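2-hydroxyisobutyryl-CoA synthetase (PDB 6HDY) belongs to the ANL superfamily of AMP-binding enzymes, with a large N-terminal part and a smaller C-terminal domain. Local coordinates at residues I50-A61 and T328-I338. Numbering follows the deposited sequence.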
ATOM      1  N   ILE A  50      20.168   8.463 -28.141  1.00 51.27           N
ATOM      2  CA  ILE A  50      19.486   9.279 -27.112  1.00 47.93           C
ATOM      3  C   ILE A  50      18.977  10.568 -27.753  1.00 51.34           C
ATOM      4  O   ILE A  50      17.812  10.899 -27.578  1.00 50.93           O
ATOM      5  CB  ILE A  50      20.379   9.530 -25.865  1.00 48.35           C
ATOM      6  CG1 ILE A  50      20.491   8.253 -25.022  1.00 46.72           C
ATOM      7  CG2 ILE A  50      19.862  10.715 -25.014  1.00 46.92           C
ATOM      8  CD1 ILE A  50      21.722   8.172 -24.167  1.00 47.69           C
ATOM      9  N   LEU A  51      19.827  11.235 -28.553  1.00 49.57           N
ATOM     10  CA  LEU A  51      19.492  12.459 -29.287  1.00 50.81           C
ATOM     11  C   LEU A  51      18.347  12.179 -30.262  1.00 58.17           C
ATOM     12  O   LEU A  51      17.443  13.008 -30.387  1.00 57.92           O
ATOM     13  CB  LEU A  51      20.736  13.007 -30.024  1.00 52.43           C
ATOM     14  CG  LEU A  51      20.520  14.099 -31.102  1.00 58.47           C
ATOM     15  CD1 LEU A  51      19.941  15.389 -30.491  1.00 57.36           C
ATOM     16  CD2 LEU A  51      21.806  14.367 -31.888  1.00 58.55           C
ATOM     17  N   GLY A  52      18.402  11.015 -30.924  1.00 56.42           N
ATOM     18  CA  GLY A  52      17.374  10.544 -31.847  1.00 57.37           C
ATOM     19  C   GLY A  52      16.039  10.405 -31.144  1.00 56.60           C
ATOM     20  O   GLY A  52      15.017  10.901 -31.627  1.00 55.38           O
ATOM     21  N   ARG A  53      16.059   9.781 -29.956  1.00 51.32           N
ATOM     22  CA  ARG A  53      14.873   9.594 -29.115  1.00 49.18           C
ATOM     23  C   ARG A  53      14.339  10.940 -28.606  1.00 52.20           C
ATOM     24  O   ARG A  53      13.128  11.146 -28.557  1.00 51.97           O
ATOM     25  CB  ARG A  53      15.199   8.675 -27.917  1.00 45.67           C
ATOM     26  CG  ARG A  53      14.003   8.452 -26.955  1.00 47.33           C
ATOM     27  CD  ARG A  53      12.730   7.910 -27.617  1.00 41.69           C
ATOM     28  NE  ARG A  53      12.997   6.716 -28.421  1.00 40.90           N
ATOM     29  CZ  ARG A  53      13.122   5.495 -27.916  1.00 58.22           C
ATOM     30  NH1 ARG A  53      12.950   5.285 -26.612  1.00 42.13           N
ATOM     31  NH2 ARG A  53      13.396   4.473 -28.707  1.00 49.38           N
ATOM     32  N   LEU A  54      15.261  11.824 -28.202  1.00 48.79           N
ATOM     33  CA  LEU A  54      15.018  13.169 -27.683  1.00 47.74           C
ATOM     34  C   LEU A  54      14.199  13.959 -28.690  1.00 51.25           C
ATOM     35  O   LEU A  54      13.255  14.642 -28.304  1.00 51.22           O
ATOM     36  CB  LEU A  54      16.380  13.848 -27.416  1.00 47.32           C
ATOM     37  CG  LEU A  54      16.740  14.333 -26.001  1.00 48.82           C
ATOM     38  CD1 LEU A  54      15.921  13.692 -24.894  1.00 46.13           C
ATOM     39  CD2 LEU A  54      18.230  14.236 -25.738  1.00 47.01           C
ATOM     40  N   GLN A  55      14.501  13.790 -29.981  1.00 48.41           N
ATOM     41  CA  GLN A  55      13.792  14.424 -31.088  1.00 50.26           C
ATOM     42  C   GLN A  55      12.358  13.881 -31.185  1.00 53.90           C
ATOM     43  O   GLN A  55      11.411  14.664 -31.304  1.00 52.62           O
ATOM     44  CB  GLN A  55      14.554  14.212 -32.408  1.00 53.91           C
ATOM     45  CG  GLN A  55      15.897  14.946 -32.438  1.00 68.88           C
ATOM     46  CD  GLN A  55      16.816  14.439 -33.525  1.00 80.72           C
ATOM     47  OE1 GLN A  55      16.987  13.233 -33.725  1.00 71.47           O
ATOM     48  NE2 GLN A  55      17.449  15.354 -34.238  1.00 73.06           N
ATOM     49  N   GLN A  56      12.208  12.538 -31.076  1.00 51.20           N
ATOM     50  CA  GLN A  56      10.923  11.838 -31.091  1.00 51.28           C
ATOM     51  C   GLN A  56      10.044  12.337 -29.930  1.00 53.22           C
ATOM     52  O   GLN A  56       8.907  12.711 -30.165  1.00 53.71           O
ATOM     53  CB  GLN A  56      11.120  10.310 -30.968  1.00 51.96           C
ATOM     54  CG  GLN A  56      11.747   9.609 -32.151  1.00 55.44           C
ATOM     55  CD  GLN A  56      11.804   8.103 -31.955  1.00 75.36           C
ATOM     56  OE1 GLN A  56      12.842   7.553 -31.549  1.00 73.67           O
ATOM     57  NE2 GLN A  56      10.706   7.396 -32.287  1.00 57.14           N
ATOM     58  N   VAL A  57      10.595  12.372 -28.690  1.00 48.73           N
ATOM     59  CA  VAL A  57       9.910  12.799 -27.455  1.00 45.94           C
ATOM     60  C   VAL A  57       9.410  14.255 -27.563  1.00 49.01           C
ATOM     61  O   VAL A  57       8.243  14.532 -27.265  1.00 48.09           O
ATOM     62  CB  VAL A  57      10.797  12.538 -26.196  1.00 46.79           C
ATOM     63  CG1 VAL A  57      10.192  13.157 -24.928  1.00 45.16           C
ATOM     64  CG2 VAL A  57      11.022  11.036 -25.997  1.00 45.62           C
ATOM     65  N   CYS A  58      10.289  15.164 -28.007  1.00 45.94           N
ATOM     66  CA  CYS A  58       9.977  16.579 -28.177  1.00 47.55           C
ATOM     67  C   CYS A  58       8.899  16.811 -29.226  1.00 53.11           C
ATOM     68  O   CYS A  58       8.081  17.714 -29.063  1.00 54.89           O
ATOM     69  CB  CYS A  58      11.242  17.381 -28.468  1.00 48.96           C
ATOM     70  SG  CYS A  58      12.265  17.681 -27.007  1.00 50.72           S
ATOM     71  N   GLN A  59       8.879  15.983 -30.287  1.00 49.77           N
ATOM     72  CA  GLN A  59       7.863  16.050 -31.338  1.00 52.17           C
ATOM     73  C   GLN A  59       6.558  15.534 -30.740  1.00 53.94           C
ATOM     74  O   GLN A  59       5.498  16.128 -30.950  1.00 52.82           O
ATOM     75  CB  GLN A  59       8.269  15.189 -32.543  1.00 55.35           C
ATOM     76  CG  GLN A  59       9.294  15.849 -33.462  1.00 82.41           C
ATOM     77  CD  GLN A  59      10.133  14.867 -34.260  1.00104.73           C
ATOM     78  OE1 GLN A  59       9.715  13.742 -34.572  1.00102.69           O
ATOM     79  NE2 GLN A  59      11.333  15.290 -34.646  1.00 91.65           N
ATOM     80  N   TYR A  60       6.649  14.458 -29.939  1.00 49.09           N
ATOM     81  CA  TYR A  60       5.488  13.875 -29.275  1.00 47.59           C
ATOM     82  C   TYR A  60       4.851  14.892 -28.317  1.00 51.41           C
ATOM     83  O   TYR A  60       3.647  15.058 -28.354  1.00 53.47           O
ATOM     84  CB  TYR A  60       5.843  12.533 -28.594  1.00 46.69           C
ATOM     85  CG  TYR A  60       4.714  11.983 -27.736  1.00 48.95           C
ATOM     86  CD1 TYR A  60       3.671  11.247 -28.303  1.00 51.49           C
ATOM     87  CD2 TYR A  60       4.674  12.221 -26.361  1.00 46.86           C
ATOM     88  CE1 TYR A  60       2.638  10.741 -27.518  1.00 49.53           C
ATOM     89  CE2 TYR A  60       3.626  11.747 -25.578  1.00 47.29           C
ATOM     90  CZ  TYR A  60       2.612  11.008 -26.159  1.00 54.26           C
ATOM     91  OH  TYR A  60       1.568  10.574 -25.380  1.00 55.74           O
ATOM     92  N   ALA A  61       5.664  15.603 -27.507  1.00 48.22           N
ATOM     93  CA  ALA A  61       5.181  16.595 -26.536  1.00 46.75           C
ATOM     94  C   ALA A  61       4.591  17.823 -27.222  1.00 52.00           C
ATOM     95  O   ALA A  61       3.564  18.328 -26.796  1.00 49.99           O
ATOM     96  CB  ALA A  61       6.299  16.992 -25.594  1.00 44.84           C
ATOM     97  N   THR A 328      15.142  13.960 -18.295  1.00 32.48           N
ATOM     98  CA  THR A 328      14.224  13.803 -19.422  1.00 32.86           C
ATOM     99  C   THR A 328      13.856  12.330 -19.628  1.00 35.15           C
ATOM    100  O   THR A 328      14.745  11.487 -19.767  1.00 33.63           O
ATOM    101  CB  THR A 328      14.771  14.458 -20.716  1.00 38.03           C
ATOM    102  OG1 THR A 328      15.036  15.849 -20.487  1.00 36.46           O
ATOM    103  CG2 THR A 328      13.810  14.303 -21.896  1.00 32.80           C
ATOM    104  N   HIS A 329      12.533  12.042 -19.664  1.00 30.75           N
ATOM    105  CA  HIS A 329      11.967  10.728 -19.973  1.00 30.51           C
ATOM    106  C   HIS A 329      12.225  10.367 -21.426  1.00 34.92           C
ATOM    107  O   HIS A 329      11.917  11.162 -22.328  1.00 33.85           O
ATOM    108  CB  HIS A 329      10.418  10.699 -19.755  1.00 30.33           C
ATOM    109  CG  HIS A 329      10.009  10.573 -18.317  1.00 30.91           C
ATOM    110  ND1 HIS A 329       9.203  11.522 -17.706  1.00 31.79           N
ATOM    111  CD2 HIS A 329      10.281   9.592 -17.425  1.00 29.85           C
ATOM    112  CE1 HIS A 329       9.027  11.098 -16.465  1.00 29.40           C
ATOM    113  NE2 HIS A 329       9.667   9.946 -16.248  1.00 28.68           N
ATOM    114  N   LEU A 330      12.722   9.141 -21.670  1.00 33.54           N
ATOM    115  CA  LEU A 330      12.884   8.684 -23.067  1.00 35.45           C
ATOM    116  C   LEU A 330      11.850   7.597 -23.456  1.00 40.41           C
ATOM    117  O   LEU A 330      11.720   7.254 -24.631  1.00 44.47           O
ATOM    118  CB  LEU A 330      14.326   8.186 -23.326  1.00 35.63           C
ATOM    119  CG  LEU A 330      15.475   9.153 -23.028  1.00 38.09           C
ATOM    120  CD1 LEU A 330      16.797   8.506 -23.329  1.00 39.29           C
ATOM    121  CD2 LEU A 330      15.327  10.436 -23.813  1.00 37.05           C
ATOM    122  N   GLU A 331      11.099   7.075 -22.471  1.00 34.26           N
ATOM    123  CA  GLU A 331      10.155   5.975 -22.651  1.00 33.62           C
ATOM    124  C   GLU A 331       8.822   6.194 -21.935  1.00 38.60           C
ATOM    125  O   GLU A 331       8.289   5.256 -21.325  1.00 39.14           O
ATOM    126  CB  GLU A 331      10.811   4.650 -22.199  1.00 33.93           C
ATOM    127  CG  GLU A 331      11.985   4.191 -23.059  1.00 38.66           C
ATOM    128  CD  GLU A 331      12.556   2.820 -22.758  1.00 44.67           C
ATOM    129  OE1 GLU A 331      12.318   2.289 -21.652  1.00 45.80           O
ATOM    130  OE2 GLU A 331      13.243   2.267 -23.642  1.00 46.92           O
ATOM    131  N   ARG A 332       8.265   7.426 -22.010  1.00 35.28           N
ATOM    132  CA  ARG A 332       6.972   7.750 -21.386  1.00 34.49           C
ATOM    133  C   ARG A 332       6.075   8.591 -22.267  1.00 40.30           C
ATOM    134  O   ARG A 332       6.516   9.585 -22.842  1.00 40.86           O
ATOM    135  CB  ARG A 332       7.153   8.402 -19.995  1.00 33.56           C
ATOM    136  CG  ARG A 332       7.479   7.389 -18.900  1.00 31.08           C
ATOM    137  CD  ARG A 332       7.235   7.902 -17.504  1.00 28.38           C
ATOM    138  NE  ARG A 332       5.838   8.290 -17.238  1.00 34.28           N
ATOM    139  CZ  ARG A 332       5.415   8.770 -16.074  1.00 34.24           C
ATOM    140  NH1 ARG A 332       6.263   8.917 -15.060  1.00 26.09           N
ATOM    141  NH2 ARG A 332       4.140   9.107 -15.913  1.00 29.67           N
ATOM    142  N   THR A 333       4.802   8.188 -22.376  1.00 38.86           N
ATOM    143  CA  THR A 333       3.796   8.902 -23.162  1.00 40.31           C
ATOM    144  C   THR A 333       2.856   9.728 -22.272  1.00 43.40           C
ATOM    145  O   THR A 333       2.239  10.666 -22.760  1.00 42.96           O
ATOM    146  CB  THR A 333       3.014   7.919 -24.045  1.00 50.27           C
ATOM    147  OG1 THR A 333       2.480   6.878 -23.220  1.00 46.22           O
ATOM    148  CG2 THR A 333       3.865   7.329 -25.179  1.00 46.26           C
ATOM    149  N   SER A 334       2.733   9.377 -20.973  1.00 40.24           N
ATOM    150  CA  SER A 334       1.834  10.070 -20.022  1.00 40.09           C
ATOM    151  C   SER A 334       2.667  10.945 -19.086  1.00 42.30           C
ATOM    152  O   SER A 334       3.657  10.457 -18.523  1.00 40.98           O
ATOM    153  CB  SER A 334       0.995   9.069 -19.221  1.00 40.22           C
ATOM    154  OG  SER A 334       1.745   8.480 -18.165  1.00 36.08           O
ATOM    155  N   GLN A 335       2.282  12.242 -18.937  1.00 36.70           N
ATOM    156  CA  GLN A 335       3.031  13.230 -18.136  1.00 34.42           C
ATOM    157  C   GLN A 335       4.545  13.166 -18.406  1.00 36.91           C
ATOM    158  O   GLN A 335       5.322  13.060 -17.458  1.00 32.24           O
ATOM    159  CB  GLN A 335       2.691  13.124 -16.635  1.00 33.80           C
ATOM    160  CG  GLN A 335       1.213  13.492 -16.351  1.00 30.86           C
ATOM    161  CD  GLN A 335       0.905  13.485 -14.862  1.00 45.56           C
ATOM    162  OE1 GLN A 335       1.249  12.550 -14.138  1.00 35.43           O
ATOM    163  NE2 GLN A 335       0.229  14.520 -14.376  1.00 33.58           N
ATOM    164  N   PRO A 336       5.016  13.165 -19.699  1.00 35.77           N
ATOM    165  CA  PRO A 336       6.472  13.067 -19.919  1.00 33.47           C
ATOM    166  C   PRO A 336       7.183  14.318 -19.419  1.00 33.71           C
ATOM    167  O   PRO A 336       6.707  15.433 -19.621  1.00 35.51           O
ATOM    168  CB  PRO A 336       6.604  12.867 -21.434  1.00 37.10           C
ATOM    169  CG  PRO A 336       5.386  13.485 -22.010  1.00 42.98           C
ATOM    170  CD  PRO A 336       4.286  13.301 -20.983  1.00 38.43           C
ATOM    171  N   MET A 337       8.269  14.117 -18.713  1.00 27.82           N
ATOM    172  CA  MET A 337       9.074  15.199 -18.157  1.00 28.57           C
ATOM    173  C   MET A 337      10.252  15.468 -19.073  1.00 34.38           C
ATOM    174  O   MET A 337      11.041  14.559 -19.343  1.00 33.65           O
ATOM    175  CB  MET A 337       9.591  14.849 -16.751  1.00 28.97           C
ATOM    176  CG  MET A 337       8.540  14.762 -15.662  1.00 31.90           C
ATOM    177  SD  MET A 337       7.506  16.202 -15.322  1.00 39.43           S
ATOM    178  CE  MET A 337       8.520  17.457 -15.535  1.00 38.51           C
ATOM    179  N   ILE A 338      10.332  16.696 -19.598  1.00 33.51           N
ATOM    180  CA  ILE A 338      11.410  17.085 -20.508  1.00 34.52           C
ATOM    181  C   ILE A 338      12.212  18.199 -19.863  1.00 38.49           C
ATOM    182  O   ILE A 338      11.770  19.347 -19.793  1.00 39.02           O
ATOM    183  CB  ILE A 338      10.938  17.416 -21.960  1.00 38.45           C
ATOM    184  CG1 ILE A 338      10.038  16.293 -22.524  1.00 38.93           C
ATOM    185  CG2 ILE A 338      12.147  17.661 -22.873  1.00 37.85           C
ATOM    186  CD1 ILE A 338       9.259  16.670 -23.712  1.00 42.51           C
TER
HETATM  187  O   HOH W   1      12.862   2.531 -26.215  1.00 40.39           O
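Arg-53 reaches from the helix to the backbone of Leu-330, its NH1 giving a nearly straight hydrogen bond to Leu-330 O (3.1 Å, 161° at the hydrogen). The oxygen lies near the guanidinium plane, though the donor sits above the carbonyl plane. Bends at chi2 and chi3 (55° and 52°) fold the chain over Leu-330, so the arginine's methylenes pack on the leucine while its head serves polar partners. Tyr-60, two turns on, suits a mixed site: ring carbon CE2 rests against Pro-336 CG, while OH donates to Thr-333 O (2.7 Å), an oxygen at the ring's edge and in its plane. The rest of the contact is aliphatic. Leu-330 CD2 presses on Leu-54 CD1 at a tight 3.5 Å, and its CD1 meets Ile-50. Ile-338 CD1 lies 3.5 Å from Ala-61 CB, whose small methyl lets the isoleucine come close, and also packs against Val-57 CG1. Helix 43-64 thus covers the connection between antiparallel strands 322-329 and 340-347 in the AMP-binding part of this ANL-type fold. Two bonds join His-329 to Met-337 across its base: His-329 N to Met-337 O, and Met-337 N to His-329 ND1 in the ring plane. Farther out, Gln-56 OE1 accepts from Arg-53 NE at 3.2 Å, and a water links NH1 to Glu-331 OE2, fixing the guanidinium's rotation. OE2 also forms a salt bridge with Arg-38, and OE1 a hydrogen bond with Tyr-21. Phe-88 of helix 85-91 packs against Leu-54, Thr-328 and Ile-338.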